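Local coordinates for putative cell adhesion protein (Bacteroides eggerthii, PDB 4GPV) that is a putative cell adhesion protein of the FimA-like major fimbrial subunit family and probably serves as a building block of pili on the bacterial surface, at residues D166-M171 with G235-N240; I176-D181 with G307-G312; A183-A188 with T226-A231; A264-K269 with P277-I282; V301-N306 with S327-T332. All coordinates share one frame; numbering follows the deposited sequence.

Contact 1 (D166-M171 with G235-N240); sequences DNRKNM and GDFTIN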
# COMPACT_ATOMS: atom_id res chain seq x y z
N ASP A 166 5.04 23.48 -9.36
CA ASP A 166 4.70 23.84 -10.72
C ASP A 166 5.32 25.17 -11.14
O ASP A 166 4.87 26.24 -10.70
CB ASP A 166 3.18 23.88 -10.91
CG ASP A 166 2.79 24.00 -12.38
OD1 ASP A 166 3.70 23.89 -13.25
OD2 ASP A 166 1.60 24.18 -12.67
N ASN A 167 6.33 25.11 -12.04
CA ASN A 167 7.04 26.28 -12.56
C ASN A 167 6.74 26.48 -14.04
O ASN A 167 7.45 27.22 -14.73
CB ASN A 167 8.55 26.17 -12.33
CG ASN A 167 8.94 26.13 -10.87
OD1 ASN A 167 8.23 26.63 -9.99
ND2 ASN A 167 10.08 25.53 -10.60
N ARG A 168 5.69 25.80 -14.54
CA ARG A 168 5.27 25.99 -15.93
C ARG A 168 4.62 27.36 -16.06
O ARG A 168 3.97 27.82 -15.12
CB ARG A 168 4.29 24.88 -16.38
CG ARG A 168 4.89 23.48 -16.49
CD ARG A 168 3.82 22.40 -16.64
NE ARG A 168 2.92 22.41 -15.48
CZ ARG A 168 1.77 21.75 -15.39
NH1 ARG A 168 1.35 20.99 -16.39
NH2 ARG A 168 1.04 21.84 -14.28
N LYS A 169 4.81 28.02 -17.20
CA LYS A 169 4.23 29.34 -17.42
C LYS A 169 3.28 29.29 -18.59
O LYS A 169 3.47 28.47 -19.49
CB LYS A 169 5.35 30.38 -17.72
CG LYS A 169 6.40 30.54 -16.62
CD LYS A 169 7.43 31.62 -16.98
CE LYS A 169 8.45 31.19 -18.01
NZ LYS A 169 9.46 32.24 -18.26
N ASN A 170 2.30 30.21 -18.61
CA ASN A 170 1.36 30.38 -19.72
C ASN A 170 0.70 29.06 -20.14
O ASN A 170 0.74 28.69 -21.33
CB ASN A 170 2.08 31.02 -20.91
CG ASN A 170 2.80 32.31 -20.59
OD1 ASN A 170 2.33 33.16 -19.82
ND2 ASN A 170 3.98 32.46 -21.16
N MSE A 171 0.11 28.38 -19.16
CA MSE A 171 -0.57 27.11 -19.42
C MSE A 171 -1.88 27.32 -20.18
O MSE A 171 -2.34 26.39 -20.84
CB MSE A 171 -0.83 26.37 -18.12
CG MSE A 171 0.42 25.75 -17.55
SE MSE A 171 0.02 25.02 -15.83
CE MSE A 171 -1.25 23.55 -16.35
N GLY A 235 -5.84 26.16 -9.33
CA GLY A 235 -5.35 26.65 -8.05
C GLY A 235 -4.66 25.62 -7.20
O GLY A 235 -3.92 26.00 -6.28
N ASP A 236 -4.92 24.29 -7.43
CA ASP A 236 -4.29 23.21 -6.66
C ASP A 236 -2.77 23.19 -6.84
O ASP A 236 -2.04 23.04 -5.86
CB ASP A 236 -4.87 21.84 -7.04
CG ASP A 236 -6.26 21.54 -6.52
OD1 ASP A 236 -6.72 22.26 -5.60
OD2 ASP A 236 -6.90 20.61 -7.05
N PHE A 237 -2.29 23.31 -8.10
CA PHE A 237 -0.85 23.31 -8.35
C PHE A 237 -0.28 24.71 -8.45
O PHE A 237 -0.76 25.54 -9.23
CB PHE A 237 -0.49 22.51 -9.61
CG PHE A 237 -0.78 21.03 -9.58
CD1 PHE A 237 -0.99 20.37 -8.36
CD2 PHE A 237 -0.85 20.29 -10.75
CE1 PHE A 237 -1.26 18.99 -8.33
CE2 PHE A 237 -1.13 18.91 -10.72
CZ PHE A 237 -1.31 18.27 -9.51
N THR A 238 0.74 24.98 -7.62
CA THR A 238 1.43 26.28 -7.59
C THR A 238 2.95 26.03 -7.53
O THR A 238 3.39 24.87 -7.52
CB THR A 238 0.96 27.14 -6.39
OG1 THR A 238 1.48 26.60 -5.17
CG2 THR A 238 -0.57 27.29 -6.30
N ILE A 239 3.75 27.11 -7.39
CA ILE A 239 5.20 27.00 -7.20
C ILE A 239 5.48 26.16 -5.95
O ILE A 239 6.52 25.51 -5.87
CB ILE A 239 5.86 28.41 -7.10
CG1 ILE A 239 5.20 29.29 -5.98
CG2 ILE A 239 5.82 29.10 -8.49
CD1 ILE A 239 6.08 30.46 -5.39
N ASN A 240 4.52 26.17 -5.00
CA ASN A 240 4.51 25.37 -3.78
C ASN A 240 5.86 25.44 -3.05
O ASN A 240 6.51 24.40 -2.82
CB ASN A 240 4.13 23.92 -4.12
CG ASN A 240 3.86 23.04 -2.95
OD1 ASN A 240 3.73 23.51 -1.79
ND2 ASN A 240 3.78 21.72 -3.21
O HOH W 1 -0.86 25.15 -12.56
O HOH W 2 8.72 25.96 -7.41

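Contact 2 (I176-D181 with G307-G312); sequences ITITDD and GDVAAG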
# COMPACT_ATOMS: atom_id res chain seq x y z
N ILE A 176 -0.90 26.76 -27.42
CA ILE A 176 -0.88 25.46 -26.76
C ILE A 176 -1.42 25.67 -25.38
O ILE A 176 -0.98 26.59 -24.68
CB ILE A 176 0.53 24.83 -26.77
CG1 ILE A 176 1.06 24.68 -28.23
CG2 ILE A 176 0.56 23.50 -25.99
CD1 ILE A 176 2.58 24.59 -28.33
N THR A 177 -2.38 24.83 -24.99
CA THR A 177 -2.93 24.90 -23.66
C THR A 177 -2.83 23.53 -23.00
O THR A 177 -2.91 22.49 -23.67
CB THR A 177 -4.35 25.50 -23.65
OG1 THR A 177 -4.70 25.84 -22.31
CG2 THR A 177 -5.40 24.57 -24.25
N ILE A 178 -2.57 23.54 -21.70
CA ILE A 178 -2.50 22.31 -20.91
C ILE A 178 -3.39 22.54 -19.73
O ILE A 178 -3.32 23.59 -19.09
CB ILE A 178 -1.05 21.86 -20.51
CG1 ILE A 178 -0.24 21.52 -21.78
CG2 ILE A 178 -1.07 20.64 -19.57
CD1 ILE A 178 1.28 21.25 -21.53
N THR A 179 -4.28 21.57 -19.47
CA THR A 179 -5.14 21.54 -18.31
C THR A 179 -4.79 20.26 -17.55
O THR A 179 -4.86 19.17 -18.12
CB THR A 179 -6.64 21.61 -18.71
OG1 THR A 179 -6.88 22.84 -19.40
CG2 THR A 179 -7.59 21.49 -17.50
N ASP A 180 -4.39 20.38 -16.28
CA ASP A 180 -4.10 19.19 -15.50
C ASP A 180 -5.42 18.57 -15.05
O ASP A 180 -6.30 19.30 -14.58
CB ASP A 180 -3.23 19.53 -14.29
CG ASP A 180 -1.88 20.11 -14.65
OD1 ASP A 180 -1.32 19.72 -15.71
OD2 ASP A 180 -1.41 21.00 -13.92
N ASP A 181 -5.55 17.22 -15.17
CA ASP A 181 -6.83 16.59 -14.83
C ASP A 181 -6.78 15.82 -13.52
O ASP A 181 -7.72 15.90 -12.73
CB ASP A 181 -7.30 15.67 -15.98
CG ASP A 181 -7.31 16.36 -17.33
OD1 ASP A 181 -7.90 17.47 -17.44
OD2 ASP A 181 -6.72 15.81 -18.28
N GLY A 307 8.78 25.05 -17.94
CA GLY A 307 8.60 25.30 -19.37
C GLY A 307 7.51 26.30 -19.66
O GLY A 307 6.54 26.42 -18.91
N ASP A 308 7.67 27.06 -20.76
CA ASP A 308 6.64 28.00 -21.21
C ASP A 308 5.70 27.19 -22.08
O ASP A 308 6.09 26.80 -23.18
CB ASP A 308 7.26 29.20 -21.96
CG ASP A 308 6.29 30.30 -22.42
OD1 ASP A 308 5.06 30.04 -22.46
OD2 ASP A 308 6.76 31.40 -22.79
N VAL A 309 4.51 26.86 -21.56
CA VAL A 309 3.55 25.99 -22.24
C VAL A 309 3.09 26.59 -23.57
O VAL A 309 3.18 25.90 -24.57
CB VAL A 309 2.36 25.61 -21.34
CG1 VAL A 309 1.24 24.94 -22.14
CG2 VAL A 309 2.83 24.71 -20.20
N ALA A 310 2.64 27.87 -23.58
CA ALA A 310 2.16 28.54 -24.79
C ALA A 310 3.20 28.48 -25.91
O ALA A 310 2.81 28.38 -27.07
CB ALA A 310 1.81 29.99 -24.48
N ALA A 311 4.50 28.46 -25.54
CA ALA A 311 5.66 28.42 -26.44
C ALA A 311 6.18 27.00 -26.78
O ALA A 311 7.18 26.89 -27.48
CB ALA A 311 6.79 29.25 -25.85
N GLY A 312 5.49 25.94 -26.33
CA GLY A 312 5.88 24.56 -26.62
C GLY A 312 6.67 23.80 -25.56
O GLY A 312 7.06 22.64 -25.77

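Contact 3 (A183-A188 with T226-A231); sequences AVLLFA and TALSDA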
# COMPACT_ATOMS: atom_id res chain seq x y z
N ALA A 183 -4.10 13.41 -10.45
CA ALA A 183 -2.94 12.69 -9.98
C ALA A 183 -3.39 11.23 -10.00
O ALA A 183 -4.44 10.90 -9.41
CB ALA A 183 -2.52 13.14 -8.57
N VAL A 184 -2.68 10.39 -10.73
CA VAL A 184 -3.12 8.99 -10.92
C VAL A 184 -2.04 7.98 -10.52
O VAL A 184 -0.86 8.27 -10.60
CB VAL A 184 -3.58 8.73 -12.40
CG1 VAL A 184 -4.79 9.59 -12.80
CG2 VAL A 184 -2.42 8.90 -13.40
N LEU A 185 -2.47 6.81 -10.06
CA LEU A 185 -1.57 5.72 -9.77
C LEU A 185 -1.86 4.67 -10.79
O LEU A 185 -3.00 4.22 -10.91
CB LEU A 185 -1.70 5.18 -8.32
CG LEU A 185 -0.53 4.28 -7.87
CD1 LEU A 185 0.81 5.10 -7.79
CD2 LEU A 185 -0.84 3.64 -6.50
N LEU A 186 -0.84 4.26 -11.53
CA LEU A 186 -1.01 3.24 -12.56
C LEU A 186 -0.37 1.96 -12.09
O LEU A 186 0.74 2.00 -11.54
CB LEU A 186 -0.40 3.70 -13.92
CG LEU A 186 -0.71 5.13 -14.39
CD1 LEU A 186 -0.01 5.42 -15.76
CD2 LEU A 186 -2.24 5.37 -14.48
N PHE A 187 -1.08 0.82 -12.27
CA PHE A 187 -0.53 -0.50 -11.95
C PHE A 187 -0.16 -0.62 -10.49
O PHE A 187 0.95 -1.03 -10.15
CB PHE A 187 0.68 -0.86 -12.84
CG PHE A 187 0.35 -0.62 -14.29
CD1 PHE A 187 -0.70 -1.30 -14.89
CD2 PHE A 187 1.00 0.37 -15.02
CE1 PHE A 187 -1.08 -1.02 -16.21
CE2 PHE A 187 0.62 0.66 -16.32
CZ PHE A 187 -0.42 -0.03 -16.91
N ALA A 188 -1.14 -0.34 -9.63
CA ALA A 188 -1.05 -0.64 -8.20
C ALA A 188 -1.14 -2.16 -8.05
O ALA A 188 -2.07 -2.73 -8.63
CB ALA A 188 -2.22 0.02 -7.48
N THR A 226 -11.41 3.90 -9.84
CA THR A 226 -11.53 5.35 -9.67
C THR A 226 -10.84 5.79 -8.38
O THR A 226 -10.52 6.97 -8.26
CB THR A 226 -13.00 5.80 -9.67
OG1 THR A 226 -13.67 5.14 -8.61
CG2 THR A 226 -13.70 5.56 -11.00
N ALA A 227 -10.58 4.88 -7.44
CA ALA A 227 -9.86 5.24 -6.20
C ALA A 227 -8.41 5.63 -6.49
O ALA A 227 -7.73 6.15 -5.61
CB ALA A 227 -9.89 4.07 -5.24
N LEU A 228 -7.92 5.33 -7.70
CA LEU A 228 -6.52 5.61 -8.07
C LEU A 228 -6.40 6.85 -8.98
O LEU A 228 -5.40 7.02 -9.68
CB LEU A 228 -5.85 4.39 -8.69
CG LEU A 228 -5.75 3.17 -7.78
CD1 LEU A 228 -5.11 2.02 -8.51
CD2 LEU A 228 -5.06 3.50 -6.42
N SER A 229 -7.39 7.74 -8.91
CA SER A 229 -7.37 9.00 -9.64
C SER A 229 -7.93 10.09 -8.75
O SER A 229 -9.08 10.02 -8.36
CB SER A 229 -8.18 8.87 -10.94
OG SER A 229 -8.16 10.10 -11.66
N ASP A 230 -7.12 11.12 -8.43
CA ASP A 230 -7.56 12.26 -7.62
C ASP A 230 -7.59 13.49 -8.49
O ASP A 230 -6.53 13.91 -8.98
CB ASP A 230 -6.64 12.45 -6.41
CG ASP A 230 -6.87 11.41 -5.32
OD1 ASP A 230 -8.05 11.06 -5.08
OD2 ASP A 230 -5.90 11.07 -4.59
N ALA A 231 -8.79 14.06 -8.70
CA ALA A 231 -8.95 15.21 -9.60
C ALA A 231 -8.17 16.43 -9.15
O ALA A 231 -8.05 16.72 -7.95
CB ALA A 231 -10.44 15.58 -9.74

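Contact 4 (A264-K269 with P277-I282); sequences AIKSTK and PIFYPI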
# COMPACT_ATOMS: atom_id res chain seq x y z
N ALA A 264 1.66 9.44 -11.66
CA ALA A 264 1.74 10.49 -12.66
C ALA A 264 0.72 11.59 -12.44
O ALA A 264 -0.33 11.39 -11.81
CB ALA A 264 1.49 9.90 -14.06
N ILE A 265 1.03 12.75 -13.00
CA ILE A 265 0.06 13.80 -13.22
C ILE A 265 -0.46 13.54 -14.62
O ILE A 265 0.34 13.46 -15.54
CB ILE A 265 0.61 15.23 -13.06
CG1 ILE A 265 1.14 15.46 -11.64
CG2 ILE A 265 -0.48 16.27 -13.47
CD1 ILE A 265 2.08 16.66 -11.54
N LYS A 266 -1.79 13.37 -14.78
CA LYS A 266 -2.39 13.17 -16.10
C LYS A 266 -3.02 14.50 -16.49
O LYS A 266 -3.75 15.08 -15.69
CB LYS A 266 -3.44 12.03 -16.05
CG LYS A 266 -4.06 11.75 -17.41
CD LYS A 266 -5.38 12.47 -17.60
CE LYS A 266 -5.70 12.62 -19.07
NZ LYS A 266 -7.01 13.30 -19.26
N SER A 267 -2.73 14.98 -17.71
CA SER A 267 -3.24 16.26 -18.15
C SER A 267 -3.77 16.15 -19.56
O SER A 267 -3.62 15.09 -20.19
CB SER A 267 -2.13 17.31 -18.08
OG SER A 267 -1.53 17.30 -16.80
N THR A 268 -4.43 17.20 -20.03
CA THR A 268 -4.93 17.27 -21.41
C THR A 268 -4.21 18.42 -22.11
O THR A 268 -4.27 19.57 -21.65
CB THR A 268 -6.44 17.43 -21.47
OG1 THR A 268 -7.05 16.30 -20.84
CG2 THR A 268 -6.95 17.50 -22.91
N LYS A 269 -3.56 18.10 -23.23
CA LYS A 269 -2.89 19.12 -24.05
C LYS A 269 -3.76 19.41 -25.27
O LYS A 269 -4.17 18.46 -25.94
CB LYS A 269 -1.49 18.65 -24.47
CG LYS A 269 -0.68 19.67 -25.28
CD LYS A 269 0.63 19.02 -25.74
CE LYS A 269 1.52 19.99 -26.47
NZ LYS A 269 2.72 19.33 -27.04
N PRO A 277 -4.17 13.12 -24.22
CA PRO A 277 -3.66 12.97 -22.86
C PRO A 277 -2.12 13.02 -22.82
O PRO A 277 -1.42 12.50 -23.71
CB PRO A 277 -4.19 11.60 -22.41
CG PRO A 277 -4.43 10.86 -23.65
CD PRO A 277 -4.66 11.83 -24.77
N ILE A 278 -1.59 13.70 -21.81
CA ILE A 278 -0.15 13.80 -21.57
C ILE A 278 0.08 13.46 -20.12
O ILE A 278 -0.86 13.52 -19.31
CB ILE A 278 0.51 15.15 -21.97
CG1 ILE A 278 -0.10 16.32 -21.17
CG2 ILE A 278 0.44 15.37 -23.49
CD1 ILE A 278 0.63 17.61 -21.21
N PHE A 279 1.29 13.07 -19.81
CA PHE A 279 1.63 12.64 -18.45
C PHE A 279 2.94 13.22 -17.95
O PHE A 279 3.85 13.43 -18.74
CB PHE A 279 1.74 11.10 -18.42
CG PHE A 279 0.48 10.37 -18.81
CD1 PHE A 279 0.21 10.08 -20.14
CD2 PHE A 279 -0.44 9.99 -17.85
CE1 PHE A 279 -0.97 9.42 -20.51
CE2 PHE A 279 -1.60 9.29 -18.20
CZ PHE A 279 -1.88 9.05 -19.54
N TYR A 280 3.04 13.42 -16.63
CA TYR A 280 4.29 13.81 -15.98
C TYR A 280 4.54 12.66 -14.99
O TYR A 280 3.99 12.68 -13.89
CB TYR A 280 4.18 15.18 -15.29
CG TYR A 280 3.74 16.28 -16.23
CD1 TYR A 280 4.67 17.01 -16.97
CD2 TYR A 280 2.40 16.63 -16.34
CE1 TYR A 280 4.28 18.10 -17.74
CE2 TYR A 280 1.99 17.69 -17.16
CZ TYR A 280 2.93 18.42 -17.86
OH TYR A 280 2.53 19.49 -18.65
N PRO A 281 5.21 11.58 -15.44
CA PRO A 281 5.24 10.37 -14.62
C PRO A 281 6.56 10.04 -13.91
O PRO A 281 7.62 10.58 -14.25
CB PRO A 281 4.99 9.29 -15.67
CG PRO A 281 5.65 9.85 -16.93
CD PRO A 281 5.78 11.33 -16.78
N ILE A 282 6.46 9.10 -12.97
CA ILE A 282 7.61 8.50 -12.30
C ILE A 282 7.37 7.00 -12.21
O ILE A 282 6.35 6.57 -11.66
CB ILE A 282 8.02 9.14 -10.95
CG1 ILE A 282 9.43 8.64 -10.49
CG2 ILE A 282 6.99 8.95 -9.87
CD1 ILE A 282 10.69 8.97 -11.56

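Contact 5 (V301-N306 with S327-T332); sequences VTVTLN and SSIEVT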
# COMPACT_ATOMS: atom_id res chain seq x y z
N VAL A 301 7.24 11.61 -3.36
CA VAL A 301 7.61 11.93 -4.72
C VAL A 301 7.45 13.42 -4.92
O VAL A 301 6.32 13.88 -4.79
CB VAL A 301 6.75 11.16 -5.74
CG1 VAL A 301 7.12 11.54 -7.19
CG2 VAL A 301 6.82 9.65 -5.52
N THR A 302 8.55 14.15 -5.21
CA THR A 302 8.47 15.59 -5.52
C THR A 302 8.68 15.75 -7.01
O THR A 302 9.69 15.31 -7.54
CB THR A 302 9.48 16.41 -4.71
OG1 THR A 302 9.41 16.01 -3.34
CG2 THR A 302 9.26 17.93 -4.84
N VAL A 303 7.70 16.35 -7.70
CA VAL A 303 7.75 16.55 -9.14
C VAL A 303 7.83 18.06 -9.38
O VAL A 303 6.93 18.78 -8.92
CB VAL A 303 6.47 15.94 -9.80
CG1 VAL A 303 6.48 16.15 -11.32
CG2 VAL A 303 6.33 14.46 -9.45
N THR A 304 8.92 18.53 -10.01
CA THR A 304 9.10 19.94 -10.34
C THR A 304 8.89 20.01 -11.84
O THR A 304 9.65 19.39 -12.59
CB THR A 304 10.47 20.48 -9.87
OG1 THR A 304 10.55 20.29 -8.46
CG2 THR A 304 10.67 21.97 -10.19
N LEU A 305 7.91 20.81 -12.26
CA LEU A 305 7.59 21.00 -13.67
C LEU A 305 8.01 22.37 -14.15
O LEU A 305 7.83 23.33 -13.42
CB LEU A 305 6.07 20.88 -13.83
CG LEU A 305 5.45 19.58 -13.36
CD1 LEU A 305 3.97 19.61 -13.57
CD2 LEU A 305 6.08 18.38 -14.08
N ASN A 306 8.55 22.49 -15.36
CA ASN A 306 8.87 23.82 -15.87
C ASN A 306 8.67 23.86 -17.38
O ASN A 306 8.34 22.83 -17.98
CB ASN A 306 10.28 24.30 -15.44
CG ASN A 306 11.42 23.84 -16.30
OD1 ASN A 306 11.48 22.69 -16.71
ND2 ASN A 306 12.40 24.71 -16.55
N SER A 327 14.33 18.00 -19.42
CA SER A 327 14.63 19.11 -18.52
C SER A 327 13.35 19.67 -17.87
O SER A 327 13.41 20.24 -16.78
CB SER A 327 15.35 20.22 -19.29
OG SER A 327 14.60 20.61 -20.43
N SER A 328 12.21 19.49 -18.56
CA SER A 328 10.88 19.97 -18.17
C SER A 328 10.28 19.24 -16.95
O SER A 328 9.32 19.74 -16.35
CB SER A 328 9.93 19.83 -19.34
OG SER A 328 9.85 18.47 -19.74
N ILE A 329 10.78 18.03 -16.64
CA ILE A 329 10.32 17.24 -15.49
C ILE A 329 11.52 16.87 -14.64
O ILE A 329 12.46 16.26 -15.14
CB ILE A 329 9.52 15.96 -15.92
CG1 ILE A 329 8.40 16.28 -16.93
CG2 ILE A 329 8.96 15.23 -14.69
CD1 ILE A 329 7.78 15.05 -17.67
N GLU A 330 11.51 17.27 -13.36
CA GLU A 330 12.54 16.93 -12.37
C GLU A 330 11.83 16.16 -11.27
O GLU A 330 10.85 16.68 -10.72
CB GLU A 330 13.24 18.18 -11.81
CG GLU A 330 14.32 17.86 -10.78
CD GLU A 330 14.47 18.85 -9.64
OE1 GLU A 330 14.63 20.06 -9.91
OE2 GLU A 330 14.48 18.40 -8.47
N VAL A 331 12.30 14.94 -10.96
CA VAL A 331 11.63 14.11 -9.95
C VAL A 331 12.62 13.61 -8.91
O VAL A 331 13.71 13.14 -9.27
CB VAL A 331 10.86 12.88 -10.55
CG1 VAL A 331 10.11 12.10 -9.46
CG2 VAL A 331 9.88 13.29 -11.65
N THR A 332 12.25 13.71 -7.63
CA THR A 332 13.02 13.13 -6.53
C THR A 332 12.10 12.15 -5.84
O THR A 332 10.91 12.44 -5.65
CB THR A 332 13.63 14.13 -5.54
OG1 THR A 332 12.61 14.67 -4.70
CG2 THR A 332 14.50 15.21 -6.21
O HOH W 3 10.77 13.66 -2.85
O HOH W 4 11.66 17.79 -7.88

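Contact 1 (D166-M171 with G235-N240)
Asp-166 OD1 is gripped from opposite faces of its carboxylate by two donors of Arg-168, the backbone N at 3.0 Å, closing an Asx turn, and NE at 2.8 Å. NE is one half of a side-on salt bridge; the other half joins Arg-168 NH2 to Asp-166 OD2 at 2.9 Å, and NH2 has a second anionic partner in Asp-180. CG of Asp-166 lies anti to its backbone N (chi1 -169°), and beyond it OD2 passes 4.1 Å from Phe-237 CB, the carboxylate and ring planes 88° apart. An alanine in place of Asp-166 would probably leave the guanidinium leaning on Asp-180 and set it freer to turn, with the Asx turn undone. In the FimA-like C-terminal domain, this is where strand 146-169 meets the loop running from strand 229-231 to strand 247-251. One direct backbone bond joins them: Asp-166 N reaches Thr-238 O at 2.8 Å. Further out, a water donates to both Asn-167 OD1 and Ile-239 O, 2.7 Å from each. Beside it Ile-239 CG2 touches Asn-167 OD1 at 3.8 Å, the two side chains crossing at about a right angle. Thr-238 OG1 accepts from Asn-240 N in an ST turn.

Contact 2 (I176-D181 with G307-G312)
Val-309 and Ile-178 make the main apolar touch: Val-309 CG1 lies 3.7 Å from Ile-178 CD1, with Ile-178 CG1 just as near. That branch of the valine is anti to its own backbone N (chi1 169°), which brings it up against the strand, while CG2 reaches Ile-178 CD1 alone, at 4.0 Å. Ile-176, from the same side of the strand, meets the valine's methyl more distantly, its CG2 standing 4.2 Å from Val-309 CG1.

A second group of contacts sets side chain or backbone against backbone. Ile-176 CB rests 3.6 Å from Val-309 O, and the far end of the same isoleucine, CD1, comes to 3.7 Å from Gly-312 CA. Ile-176 O in turn faces Ala-310 CA at 3.7 Å. No hydrogen bond crosses between the two segments, so they meet by van der Waals contact.

A backbone bond within the loop shapes it. Residues Val-309 to Gly-312 form a type I beta turn, closed by Gly-312 N donating to Val-309 O at 2.9 Å. The backbone angles of Gly-312 would push a CB into the preceding carbonyl oxygen.

The chain turns a corner at Gly-307, leaving strand 297-306 for this loop. Arg-168 and Met-171 also pack on Val-309, so the turn bears on the connection between strands 146-169 and 176-193. On the strand side, Ile-178 goes on to meet Ser-267, Ile-278 and Tyr-280 of the hairpin of strands 262-271 and 274-283.

Contact 3 (A183-A188 with T226-A231)
Leu-228 reaches across to Ala-188 and Leu-185 with both of its methyls. Its CD1 meets Ala-188 CB at 3.7 Å, while CD2 lies 4.2 Å from Leu-185 CB; nearer its root, Leu-228 CB rests 3.6 Å from Leu-185 O. CG stands anti to the carbonyl carbon (chi1 -62°) and CD1 continues in an extended line (chi2 179°), out to the alanine. On the face carrying Val-184 and Ser-229, Val-184 CG1 touches Ser-229 OG at 3.6 Å.

Behind these side chains is a short antiparallel ladder. Ala-183 and Asp-230 form a hydrogen-bonded pair, with Ala-183 N to Asp-230 O and Asp-230 N to Ala-183 O each 2.9 Å long. Val-184 and Ser-229 follow as a non-hydrogen-bonded pair, and Leu-185 N then donates to Leu-228 O at 3.0 Å.

Further out, a G1 beta bulge at Phe-187 and Ala-188, both facing Tyr-208, probably brings Ala-188 round to the leucine. Tyr-208 also packs on Leu-228. Asp-230 turns its polar end elsewhere, OD2 to Asn-247 and OD1 to a bound Tris molecule that probably came from the crystallisation liquor.

Backbone bonds thus fix the register of strand 229-231 on strand 176-193, and buried aliphatic groups pack together beyond the last of them; the carboxylate of Asp-230 finds its partners outside the two segments.

Contact 4 (A264-K269 with P277-I282)
Lys-266 lies against Phe-279 and Pro-277 for most of its length. Its CB is 3.9 Å from Phe-279 CE2, and CG, anti to the backbone N (chi1 -178°), comes closer to that same CE2, 3.6 Å, approaching the ring obliquely. A bend at chi2 (-96°) turns CD aside; CE then meets Pro-277 CB at 3.8 Å, and NZ ends in a salt bridge with Asp-181.

The neighbours of Lys-266 point to the other face. There Ile-278 CG1 touches Ser-267 CB at 3.8 Å and its CG2 reaches Lys-269 CB at 3.9 Å. An alanine in place of Ile-278 would probably open a gap beside Ser-267 and Lys-269, and leave Ile-178 with less to pack on. Ser-267 OG, bonded to Asp-180, lies in the plane of the Tyr-280 ring at its edge, 3.6 Å from Tyr-280 CE2.

Four backbone bonds tie this beta hairpin, two between Ile-265 and Tyr-280 and two between Ser-267 and Ile-278; the longest, Ile-265 N to Tyr-280 O, is 3.1 Å.

The side chains meet across the hairpin mostly carbon to carbon, while the polar tips of Lys-266 and Ser-267 find carboxylates on strand 176-193, so a salt bridge and a hydrogen bond add to the backbone bonds between hairpin and strand.

Contact 5 (V301-N306 with S327-T332)
Val-303 sits in the middle of the apolar face, between Ile-329 and Val-331. Its CG1 lies 4.3 Å from Ile-329 CG2, and its CG2 is as far from Val-331 CG2, so the valine leans on both without pressing either. On one flank Leu-305 CD2 meets Ile-329 CG1 at 4.2 Å. On the other, Val-301 CG1 and Val-331 CG1 come together more tightly, at 3.8 Å. Tyr-280 and Ile-282 of strand 274-283 pack onto this face.

Between the chains runs a regular antiparallel ladder. Thr-302 pairs with Thr-332, and Thr-304 with Glu-330, by two backbone bonds each; Thr-304 N to Glu-330 O is 2.8 Å and almost straight, 176° at the hydrogen. Asn-306 N adds a bond to Ser-328 O at 3.0 Å.

The other face is polar. Thr-304 OG1, anti to the carbonyl carbon (chi1 -58°), is hydrogen-bonded at 2.8 Å to a water that lies within reach of Glu-330 O. Thr-304 CB and Glu-330 CB stand 4.1 Å apart there.

Alternating valine, leucine and isoleucine inward with threonine and glutamate outward marks an amphipathic strand pair of a two-layer beta fold, consistent with the transthyretin-like clan to which the FimA-like C-terminal domain belongs.

How the contacts relate
All five contacts lie in the FimA-like C-terminal domain and draw on two sheets. Contact 5 joins two strands of one sheet, and contact 1, its centre about 12 Å from that of contact 5, sets a loop against strand 146-169 of the same sheet. Strand 176-193, shared by contacts 2 and 3 (centres about 22 Å apart), neighbours the hairpin of contact 4 in the other. Contacts 4 and 5, centres about 12 Å apart, face each other through Tyr-280 and Ile-282. Along the chain contact 3 lies within the span of contact 1; both close before contact 4, then contact 2 and finally contact 5. This is consistent with a two-sheet beta domain whose layers meet at contacts 4 and 5.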